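Local coordinates for N-acetylmuramoyl-L-alanine amidase domain-containing protein SAOUHSC_02979 (Staphylococcus aureus, PDB 5T1Q), which probably hydrolyses bonds of the bacterial cell wall as a secreted amidase, this chain holding its glucosaminidase-like and CHAP domains, at residues Tyr81-Leu91 and Ile202-Asp212. Numbering follows the deposited sequence.
Sequences YASVMIAQAIL and IIKHYQLTQFD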
loop_
_atom_site.group_PDB
_atom_site.type_symbol
_atom_site.label_atom_id
_atom_site.label_comp_id
_atom_site.label_asym_id
_atom_site.label_seq_id
_atom_site.Cartn_x
_atom_site.Cartn_y
_atom_site.Cartn_z
ATOM N N TYR A 81 -9.646 17.369 10.634
ATOM C CA TYR A 81 -10.219 16.067 10.994
ATOM C C TYR A 81 -9.077 15.153 11.407
ATOM O O TYR A 81 -8.222 14.813 10.584
ATOM C CB TYR A 81 -10.944 15.401 9.822
ATOM C CG TYR A 81 -12.331 15.914 9.546
ATOM C CD1 TYR A 81 -13.436 15.399 10.240
ATOM C CD2 TYR A 81 -12.560 16.857 8.560
ATOM C CE1 TYR A 81 -14.723 15.854 9.980
ATOM C CE2 TYR A 81 -13.843 17.318 8.294
ATOM C CZ TYR A 81 -14.916 16.818 9.004
ATOM O OH TYR A 81 -16.179 17.287 8.729
ATOM N N ALA A 82 -9.054 14.770 12.680
ATOM C CA ALA A 82 -8.042 13.850 13.187
ATOM C C ALA A 82 -8.122 12.515 12.429
ATOM O O ALA A 82 -7.112 11.847 12.196
ATOM C CB ALA A 82 -8.246 13.626 14.680
ATOM N N SER A 83 -9.341 12.139 12.052
ATOM C CA SER A 83 -9.579 10.910 11.302
ATOM C C SER A 83 -8.868 10.912 9.959
ATOM O O SER A 83 -8.274 9.906 9.567
ATOM C CB SER A 83 -11.081 10.719 11.105
ATOM O OG SER A 83 -11.651 11.911 10.616
ATOM N N VAL A 84 -8.939 12.033 9.246
ATOM C CA VAL A 84 -8.270 12.151 7.962
ATOM C C VAL A 84 -6.762 12.100 8.205
ATOM O O VAL A 84 -6.048 11.383 7.515
ATOM C CB VAL A 84 -8.698 13.433 7.203
ATOM C CG1 VAL A 84 -7.884 13.627 5.928
ATOM C CG2 VAL A 84 -10.183 13.379 6.867
HETATM N N MSE A 85 -6.299 12.813 9.223
HETATM C CA MSE A 85 -4.871 12.863 9.550
HETATM C C MSE A 85 -4.316 11.495 9.928
HETATM O O MSE A 85 -3.231 11.113 9.478
HETATM C CB MSE A 85 -4.683 13.882 10.675
HETATM C CG MSE A 85 -3.238 14.019 11.151
HETATM SE SE MSE A 85 -3.154 15.514 12.441
HETATM C CE MSE A 85 -1.214 15.522 12.762
ATOM N N ILE A 86 -5.049 10.753 10.753
ATOM C CA ILE A 86 -4.602 9.436 11.188
ATOM C C ILE A 86 -4.619 8.448 10.008
ATOM O O ILE A 86 -3.724 7.614 9.879
ATOM C CB ILE A 86 -5.453 8.897 12.357
ATOM C CG1 ILE A 86 -5.263 9.777 13.593
ATOM C CG2 ILE A 86 -5.045 7.467 12.688
ATOM C CD1 ILE A 86 -6.225 9.483 14.721
ATOM N N ALA A 87 -5.645 8.557 9.167
ATOM C CA ALA A 87 -5.778 7.701 8.010
ATOM C C ALA A 87 -4.645 7.943 7.028
ATOM O O ALA A 87 -4.098 6.984 6.474
ATOM C CB ALA A 87 -7.119 7.926 7.340
ATOM N N GLN A 88 -4.304 9.217 6.800
ATOM C CA GLN A 88 -3.197 9.551 5.913
ATOM C C GLN A 88 -1.881 9.024 6.484
ATOM O O GLN A 88 -1.050 8.512 5.729
ATOM C CB GLN A 88 -3.112 11.059 5.626
ATOM C CG GLN A 88 -4.123 11.535 4.601
ATOM C CD GLN A 88 -3.832 12.936 4.077
ATOM O OE1 GLN A 88 -4.270 13.933 4.648
ATOM N NE2 GLN A 88 -3.170 13.004 2.932
ATOM N N ALA A 89 -1.705 9.126 7.805
ATOM C CA ALA A 89 -0.513 8.585 8.453
ATOM C C ALA A 89 -0.439 7.077 8.213
ATOM O O ALA A 89 0.610 6.561 7.811
ATOM C CB ALA A 89 -0.497 8.889 9.948
ATOM N N ILE A 90 -1.550 6.381 8.456
ATOM C CA ILE A 90 -1.627 4.928 8.228
ATOM C C ILE A 90 -1.285 4.555 6.776
ATOM O O ILE A 90 -0.476 3.663 6.532
ATOM C CB ILE A 90 -3.037 4.379 8.573
ATOM C CG1 ILE A 90 -3.258 4.384 10.088
ATOM C CG2 ILE A 90 -3.223 2.955 8.044
ATOM C CD1 ILE A 90 -4.701 4.159 10.499
ATOM N N LEU A 91 -1.911 5.245 5.826
ATOM C CA LEU A 91 -1.735 4.958 4.397
ATOM C C LEU A 91 -0.317 5.215 3.891
ATOM O O LEU A 91 0.319 4.320 3.310
ATOM C CB LEU A 91 -2.752 5.762 3.583
ATOM C CG LEU A 91 -2.871 5.530 2.070
ATOM C CD1 LEU A 91 -4.158 6.156 1.563
ATOM C CD2 LEU A 91 -1.681 6.069 1.284
ATOM N N ILE A 202 -9.964 3.166 5.472
ATOM C CA ILE A 202 -9.190 3.176 6.711
ATOM C C ILE A 202 -10.002 3.821 7.849
ATOM O O ILE A 202 -10.076 3.288 8.953
ATOM C CB ILE A 202 -7.851 3.931 6.525
ATOM C CG1 ILE A 202 -6.963 3.197 5.514
ATOM C CG2 ILE A 202 -7.125 4.056 7.862
ATOM C CD1 ILE A 202 -5.748 3.976 5.042
ATOM N N ILE A 203 -10.610 4.965 7.560
ATOM C CA ILE A 203 -11.386 5.700 8.554
ATOM C C ILE A 203 -12.532 4.865 9.101
ATOM O O ILE A 203 -12.741 4.811 10.321
ATOM C CB ILE A 203 -11.923 7.019 7.970
ATOM C CG1 ILE A 203 -10.744 7.961 7.656
ATOM C CG2 ILE A 203 -12.889 7.686 8.947
ATOM C CD1 ILE A 203 -11.116 9.168 6.844
ATOM N N LYS A 204 -13.264 4.225 8.200
ATOM C CA LYS A 204 -14.398 3.407 8.567
ATOM C C LYS A 204 -14.009 2.207 9.434
ATOM O O LYS A 204 -14.501 2.054 10.544
ATOM C CB LYS A 204 -15.111 2.915 7.304
ATOM C CG LYS A 204 -16.319 2.034 7.562
ATOM C CD LYS A 204 -16.977 1.650 6.248
ATOM C CE LYS A 204 -18.128 0.686 6.471
ATOM N NZ LYS A 204 -18.696 0.210 5.177
ATOM N N HIS A 205 -13.101 1.386 8.928
ATOM C CA HIS A 205 -12.712 0.166 9.602
ATOM C C HIS A 205 -12.019 0.401 10.951
ATOM O O HIS A 205 -12.308 -0.298 11.919
ATOM C CB HIS A 205 -11.834 -0.689 8.679
ATOM C CG HIS A 205 -11.503 -2.028 9.247
ATOM N ND1 HIS A 205 -10.258 -2.334 9.754
ATOM C CD2 HIS A 205 -12.270 -3.125 9.438
ATOM C CE1 HIS A 205 -10.268 -3.572 10.217
ATOM N NE2 HIS A 205 -11.477 -4.075 10.037
ATOM N N TYR A 206 -11.118 1.376 11.021
ATOM C CA TYR A 206 -10.431 1.645 12.281
ATOM C C TYR A 206 -11.175 2.624 13.208
ATOM O O TYR A 206 -10.646 2.995 14.252
ATOM C CB TYR A 206 -8.970 2.034 12.036
ATOM C CG TYR A 206 -8.162 0.861 11.512
ATOM C CD1 TYR A 206 -7.788 -0.170 12.361
ATOM C CD2 TYR A 206 -7.785 0.771 10.168
ATOM C CE1 TYR A 206 -7.062 -1.257 11.898
ATOM C CE2 TYR A 206 -7.051 -0.312 9.694
ATOM C CZ TYR A 206 -6.695 -1.327 10.571
ATOM O OH TYR A 206 -5.969 -2.416 10.140
ATOM N N GLN A 207 -12.407 2.989 12.831
ATOM C CA GLN A 207 -13.283 3.848 13.628
ATOM C C GLN A 207 -12.574 5.127 14.071
ATOM O O GLN A 207 -12.625 5.525 15.250
ATOM C CB GLN A 207 -13.806 3.079 14.844
ATOM C CG GLN A 207 -14.600 1.821 14.525
ATOM C CD GLN A 207 -15.977 2.074 13.917
ATOM O OE1 GLN A 207 -16.608 3.096 14.156
ATOM N NE2 GLN A 207 -16.460 1.104 13.158
ATOM N N LEU A 208 -11.932 5.785 13.109
ATOM C CA LEU A 208 -11.147 6.964 13.404
ATOM C C LEU A 208 -11.949 8.243 13.706
ATOM O O LEU A 208 -11.362 9.221 14.193
ATOM C CB LEU A 208 -10.138 7.205 12.281
ATOM C CG LEU A 208 -9.210 6.029 11.940
ATOM C CD1 LEU A 208 -8.257 6.417 10.813
ATOM C CD2 LEU A 208 -8.429 5.562 13.162
ATOM N N THR A 209 -13.257 8.265 13.430
ATOM C CA THR A 209 -14.069 9.448 13.759
ATOM C C THR A 209 -14.174 9.647 15.273
ATOM O O THR A 209 -14.429 10.752 15.743
ATOM C CB THR A 209 -15.500 9.370 13.198
ATOM O OG1 THR A 209 -16.132 8.170 13.665
ATOM C CG2 THR A 209 -15.484 9.385 11.679
ATOM N N GLN A 210 -13.960 8.580 16.036
ATOM C CA GLN A 210 -14.033 8.673 17.487
ATOM C C GLN A 210 -12.958 9.631 18.046
ATOM O O GLN A 210 -12.960 9.926 19.238
ATOM C CB GLN A 210 -13.921 7.286 18.137
ATOM C CG GLN A 210 -12.508 6.726 18.241
ATOM C CD GLN A 210 -12.486 5.313 18.797
ATOM O OE1 GLN A 210 -12.167 5.107 19.973
ATOM N NE2 GLN A 210 -12.870 4.338 17.970
ATOM N N PHE A 211 -12.050 10.097 17.180
ATOM C CA PHE A 211 -11.002 11.050 17.568
ATOM C C PHE A 211 -11.256 12.461 17.008
ATOM O O PHE A 211 -10.407 13.347 17.149
ATOM C CB PHE A 211 -9.627 10.544 17.109
ATOM C CG PHE A 211 -9.306 9.151 17.585
ATOM C CD1 PHE A 211 -9.079 8.899 18.937
ATOM C CD2 PHE A 211 -9.224 8.090 16.685
ATOM C CE1 PHE A 211 -8.784 7.622 19.379
ATOM C CE2 PHE A 211 -8.921 6.811 17.124
ATOM C CZ PHE A 211 -8.704 6.576 18.471
ATOM N N ASP A 212 -12.414 12.664 16.378
ATOM C CA ASP A 212 -12.770 13.955 15.793
ATOM C C ASP A 212 -13.513 14.873 16.765
ATOM O O ASP A 212 -13.534 16.075 16.562
ATOM C CB ASP A 212 -13.638 13.761 14.534
ATOM C CG ASP A 212 -12.862 13.194 13.355
ATOM O OD1 ASP A 212 -11.613 13.260 13.364
ATOM O OD2 ASP A 212 -13.508 12.705 12.398
HETATM O O HOH W 1 -10.714 16.604 14.633
#
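Asp212 holds the first turn of helix 82-93 through both of its carboxylate oxygens, a worked example of how a side chain distant in sequence can take up a bare amide in the first turn of a helix. Asp212 OD1 accepts the N-H of Ser83, 2.9 Å from Ser83 N at an N-H...O angle of 155°. Asp212 OD2 accepts a hydrogen bond from Ser83 OG at 2.7 Å. Both oxygens use their syn lone pairs, and the two bonds to Ser83 together fix the rotation of the carboxylate. Ser83 OG stands between its own N and carbonyl carbon (chi1 49°), which keeps hydroxyl and amide on the same side. The buried negative charge would probably be favoured by the helix dipole. A water also accepts from Ala82 N, and the Tyr81 ring turns its edge to the acid, Tyr81 CD1 lying 3.5 Å from Asp212 OD2 with ring and carboxylate planes 70° apart.

Beyond this polar end the contact is apolar. Ala87 CB, small enough for close approach, meets Ile203 CG1 at 3.6 Å, while Leu208 lays CD1 beside it and both methyls against Ile86 CG2. Ile86 CD1 reaches Phe211 CD2 at 3.8 Å, the two side chains crossing nearly perpendicularly. Ile90 and Ile202 run antiparallel alongside one another, Ile90 CD1 touching Ile202 CG2 at 3.6 Å.

A Schellman motif with Gln207 at C-prime ends helix 195-205, and the following 3-10 turn brings Leu208, Phe211 and Asp212 back to helix 82-93. Within this buried core of the glucosaminidase-like, lysozyme-clan domain, helix 58-78 packs on Ile86, Ile90 and Phe211, whereas helix 178-185 meets Val84 and Ile203.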